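Local coordinates for biotin binding protein A (Gallus gallus, PDB 2C1Q) that binds biotin in a pocket at the end of a beta barrel, as a tetrameric member of the avidin family, at residues A[80-85]-A[96-101]. Sequence-based numbering, arbitrary orientation.
With BTN (biotin), chain B.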
ATOM      1  N   VAL A  80      -4.297  10.892   1.050  1.00 17.00           N
ATOM      2  CA  VAL A  80      -3.173  11.513   0.360  1.00 16.71           C
ATOM      3  C   VAL A  80      -2.989  10.825  -0.968  1.00 17.11           C
ATOM      4  O   VAL A  80      -3.210   9.654  -1.074  1.00 18.70           O
ATOM      5  CB  VAL A  80      -1.852  11.457   1.170  1.00 15.54           C
ATOM      6  CG1 VAL A  80      -1.953  12.371   2.329  1.00 15.68           C
ATOM      7  CG2 VAL A  80      -1.520  10.013   1.586  1.00 13.69           C
ATOM      8  N   PHE A  81      -2.609  11.573  -1.987  1.00 17.19           N
ATOM      9  CA  PHE A  81      -2.504  11.020  -3.314  1.00 17.40           C
ATOM     10  C   PHE A  81      -1.096  11.367  -3.750  1.00 17.82           C
ATOM     11  O   PHE A  81      -0.618  12.461  -3.485  1.00 17.88           O
ATOM     12  CB  PHE A  81      -3.427  11.753  -4.242  1.00 17.24           C
ATOM     13  CG  PHE A  81      -4.860  11.333  -4.190  1.00 18.93           C
ATOM     14  CD1 PHE A  81      -5.381  10.480  -5.185  1.00 20.13           C
ATOM     15  CD2 PHE A  81      -5.726  11.867  -3.225  1.00 18.42           C
ATOM     16  CE1 PHE A  81      -6.747  10.111  -5.185  1.00 19.83           C
ATOM     17  CE2 PHE A  81      -7.089  11.522  -3.211  1.00 18.56           C
ATOM     18  CZ  PHE A  81      -7.613  10.638  -4.202  1.00 19.13           C
ATOM     19  N   VAL A  82      -0.447  10.463  -4.448  1.00 19.23           N
ATOM     20  CA  VAL A  82       0.864  10.752  -4.984  1.00 19.25           C
ATOM     21  C   VAL A  82       0.903  10.255  -6.460  1.00 21.40           C
ATOM     22  O   VAL A  82       0.293   9.218  -6.804  1.00 21.58           O
ATOM     23  CB  VAL A  82       1.962  10.196  -4.027  1.00 19.49           C
ATOM     24  CG1 VAL A  82       2.005   8.650  -4.038  1.00 17.99           C
ATOM     25  CG2 VAL A  82       3.334  10.812  -4.307  1.00 17.77           C
ATOM     26  N   GLY A  83       1.554  11.026  -7.345  1.00 21.85           N
ATOM     27  CA  GLY A  83       1.465  10.757  -8.764  1.00 22.73           C
ATOM     28  C   GLY A  83       2.427  11.479  -9.682  1.00 24.62           C
ATOM     29  O   GLY A  83       3.297  12.207  -9.227  1.00 24.62           O
ATOM     30  N   GLN A  84       2.265  11.208 -10.979  1.00 25.94           N
ATOM     31  CA  GLN A  84       2.993  11.823 -12.072  1.00 27.72           C
ATOM     32  C   GLN A  84       2.021  11.917 -13.253  1.00 28.55           C
ATOM     33  O   GLN A  84       1.152  11.062 -13.418  1.00 29.20           O
ATOM     34  CB  GLN A  84       4.191  10.963 -12.457  1.00 27.61           C
ATOM     35  CG  GLN A  84       5.154  11.593 -13.461  1.00 27.76           C
ATOM     36  CD  GLN A  84       6.337  10.699 -13.724  1.00 29.76           C
ATOM     37  OE1 GLN A  84       6.668   9.853 -12.906  1.00 32.26           O
ATOM     38  NE2 GLN A  84       6.988  10.886 -14.858  1.00 30.76           N
ATOM     39  N   CYS A  85       2.169  12.968 -14.053  1.00 30.37           N
ATOM     40  CA  CYS A  85       1.395  13.173 -15.266  1.00 30.60           C
ATOM     41  C   CYS A  85       2.159  12.632 -16.454  1.00 31.08           C
ATOM     42  O   CYS A  85       3.373  12.692 -16.477  1.00 29.87           O
ATOM     43  CB  CYS A  85       1.146  14.657 -15.513  1.00 31.03           C
ATOM     44  SG  CYS A  85      -0.010  15.002 -16.906  1.00 31.92           S
ATOM     45  N   GLU A  96      -1.337   9.488 -13.201  1.00 26.02           N
ATOM     46  CA  GLU A  96      -1.231   8.189 -12.539  1.00 25.28           C
ATOM     47  C   GLU A  96      -0.968   8.432 -11.066  1.00 24.58           C
ATOM     48  O   GLU A  96       0.071   9.023 -10.707  1.00 25.54           O
ATOM     49  CB  GLU A  96      -0.077   7.357 -13.119  1.00 25.54           C
ATOM     50  CG  GLU A  96      -0.190   7.047 -14.589  1.00 26.39           C
ATOM     51  CD  GLU A  96      -1.308   6.045 -14.917  1.00 30.56           C
ATOM     52  OE1 GLU A  96      -1.791   5.285 -14.017  1.00 25.92           O
ATOM     53  OE2 GLU A  96      -1.695   6.035 -16.098  1.00 29.91           O
ATOM     54  N   MET A  97      -1.897   7.961 -10.230  1.00 22.31           N
ATOM     55  CA  MET A  97      -1.881   8.266  -8.800  1.00 21.24           C
ATOM     56  C   MET A  97      -2.066   7.029  -7.959  1.00 19.97           C
ATOM     57  O   MET A  97      -2.702   6.089  -8.374  1.00 20.14           O
ATOM     58  CB  MET A  97      -2.939   9.299  -8.432  1.00 19.94           C
ATOM     59  CG  MET A  97      -2.726  10.636  -9.146  1.00 19.37           C
ATOM     60  SD  MET A  97      -3.218  12.097  -8.265  1.00 23.87           S
ATOM     61  CE  MET A  97      -1.681  12.418  -7.316  1.00 26.27           C
ATOM     62  N   ALA A  98      -1.431   7.027  -6.794  1.00 18.50           N
ATOM     63  CA  ALA A  98      -1.628   5.999  -5.796  1.00 17.74           C
ATOM     64  C   ALA A  98      -2.018   6.806  -4.585  1.00 17.86           C
ATOM     65  O   ALA A  98      -1.651   7.990  -4.472  1.00 17.27           O
ATOM     66  CB  ALA A  98      -0.321   5.197  -5.543  1.00 17.59           C
ATOM     67  N   TRP A  99      -2.807   6.195  -3.705  1.00 18.21           N
ATOM     68  CA  TRP A  99      -3.385   6.920  -2.588  1.00 17.27           C
ATOM     69  C   TRP A  99      -3.519   6.059  -1.350  1.00 17.27           C
ATOM     70  O   TRP A  99      -3.523   4.837  -1.425  1.00 16.12           O
ATOM     71  CB  TRP A  99      -4.755   7.516  -2.975  1.00 17.13           C
ATOM     72  CG  TRP A  99      -5.801   6.523  -3.467  1.00 16.33           C
ATOM     73  CD1 TRP A  99      -6.205   6.348  -4.774  1.00 15.13           C
ATOM     74  CD2 TRP A  99      -6.623   5.619  -2.668  1.00 14.97           C
ATOM     75  NE1 TRP A  99      -7.202   5.378  -4.828  1.00 16.37           N
ATOM     76  CE2 TRP A  99      -7.469   4.921  -3.561  1.00 14.10           C
ATOM     77  CE3 TRP A  99      -6.711   5.330  -1.285  1.00 14.90           C
ATOM     78  CZ2 TRP A  99      -8.376   3.948  -3.128  1.00 15.25           C
ATOM     79  CZ3 TRP A  99      -7.634   4.394  -0.856  1.00 15.20           C
ATOM     80  CH2 TRP A  99      -8.447   3.700  -1.769  1.00 15.09           C
ATOM     81  N   LEU A 100      -3.600   6.727  -0.206  1.00 17.53           N
ATOM     82  CA  LEU A 100      -3.878   6.079   1.074  1.00 18.46           C
ATOM     83  C   LEU A 100      -5.007   6.838   1.726  1.00 18.41           C
ATOM     84  O   LEU A 100      -4.951   8.058   1.837  1.00 18.98           O
ATOM     85  CB  LEU A 100      -2.672   6.129   2.012  1.00 17.32           C
ATOM     86  CG  LEU A 100      -1.376   5.420   1.589  1.00 19.72           C
ATOM     87  CD1 LEU A 100      -0.226   5.828   2.521  1.00 17.55           C
ATOM     88  CD2 LEU A 100      -1.519   3.913   1.541  1.00 15.94           C
ATOM     89  N   LEU A 101      -6.027   6.120   2.154  1.00 19.10           N
ATOM     90  CA  LEU A 101      -7.149   6.736   2.847  1.00 19.91           C
ATOM     91  C   LEU A 101      -7.040   6.310   4.291  1.00 20.75           C
ATOM     92  O   LEU A 101      -7.064   5.124   4.584  1.00 20.72           O
ATOM     93  CB  LEU A 101      -8.464   6.261   2.249  1.00 19.05           C
ATOM     94  CG  LEU A 101      -9.778   6.453   3.045  1.00 21.09           C
ATOM     95  CD1 LEU A 101     -10.013   7.892   3.446  1.00 18.89           C
ATOM     96  CD2 LEU A 101     -10.965   5.985   2.167  1.00 21.06           C
TER
HETATM   97  C11 BTN B1126     -14.075   8.709   3.055  1.00 27.18           C
HETATM   98  O11 BTN B1126     -13.758   8.577   4.273  1.00 24.93           O
HETATM   99  O12 BTN B1126     -14.750   7.804   2.526  1.00 25.74           O
HETATM  100  C10 BTN B1126     -13.703   9.955   2.251  1.00 25.31           C
HETATM  101  C9  BTN B1126     -13.987   9.796   0.753  1.00 23.38           C
HETATM  102  C8  BTN B1126     -12.729   9.160   0.143  1.00 20.76           C
HETATM  103  C7  BTN B1126     -12.865   8.818  -1.331  1.00 18.73           C
HETATM  104  C2  BTN B1126     -11.660   7.998  -1.807  1.00 19.90           C
HETATM  105  S1  BTN B1126     -10.186   8.852  -1.780  1.00 20.01           S
HETATM  106  C6  BTN B1126      -9.481   7.617  -2.876  1.00 17.86           C
HETATM  107  C5  BTN B1126     -10.535   7.097  -3.808  1.00 17.82           C
HETATM  108  N1  BTN B1126     -10.421   7.892  -5.007  1.00 19.06           N
HETATM  109  C3  BTN B1126     -11.462   8.701  -5.109  1.00 18.57           C
HETATM  110  O3  BTN B1126     -11.600   9.577  -6.174  1.00 19.13           O
HETATM  111  N2  BTN B1126     -12.324   8.568  -4.089  1.00 17.57           N
HETATM  112  C4  BTN B1126     -11.891   7.495  -3.227  1.00 18.26           C
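Trp99 and Phe81 face each other as a non-hydrogen-bonded pair in an antiparallel beta hairpin of the eight-stranded avidin barrel, their side chains turned to the biotin side of the sheet. The pairing is established by three reciprocal sets of backbone hydrogen bonds, Val80 with Leu100, Val82 with Ala98 and Gln84 with Glu96. The middle set is the shortest, with Val82 N to Ala98 O and Ala98 N to Val82 O both at 2.8 Å.

Aromatic contacts dominate the ligand side. Trp99 CB sits 4.0 Å from the centroid of the Phe81 ring, 20° off its normal, which defines a CH-pi contact over the face; the ring planes themselves meet obliquely at 51°. With chi1 at 57°, Trp99 CG lies between its backbone N and carbonyl carbon, and the indole presents one face to biotin: C6 stands over the centre of that face, with Trp99 CE2 to biotin C6 at 3.4 Å. Phe81 CZ meets the same C6 at 3.8 Å. Trp112 of a neighbouring subunit also packs on Trp99, consistent with a pocket completed across the tetramer, as in avidin. Replacing the indole by the methyl of an alanine would keep the CB contact but is likely to open a gap between biotin C6 and Phe81 CE1, leaving Phe81 CZ to meet C6 without the indole face.

On the opposite side of the sheet the contacts are aliphatic and looser: Val80 CG2 approaches Leu100 CB at 4.1 Å, and Val80 also packs on its counterpart in another subunit.

Farther from biotin, Met97 and Phe81 cross at about a right angle. Met97 SD lies obliquely to the Phe81 ring, a Met-aromatic contact, while the bends at chi2 and chi3 carry Met97 CE back across the hairpin, 3.6 Å from Phe81 CB and 3.5 Å from Gly83 N.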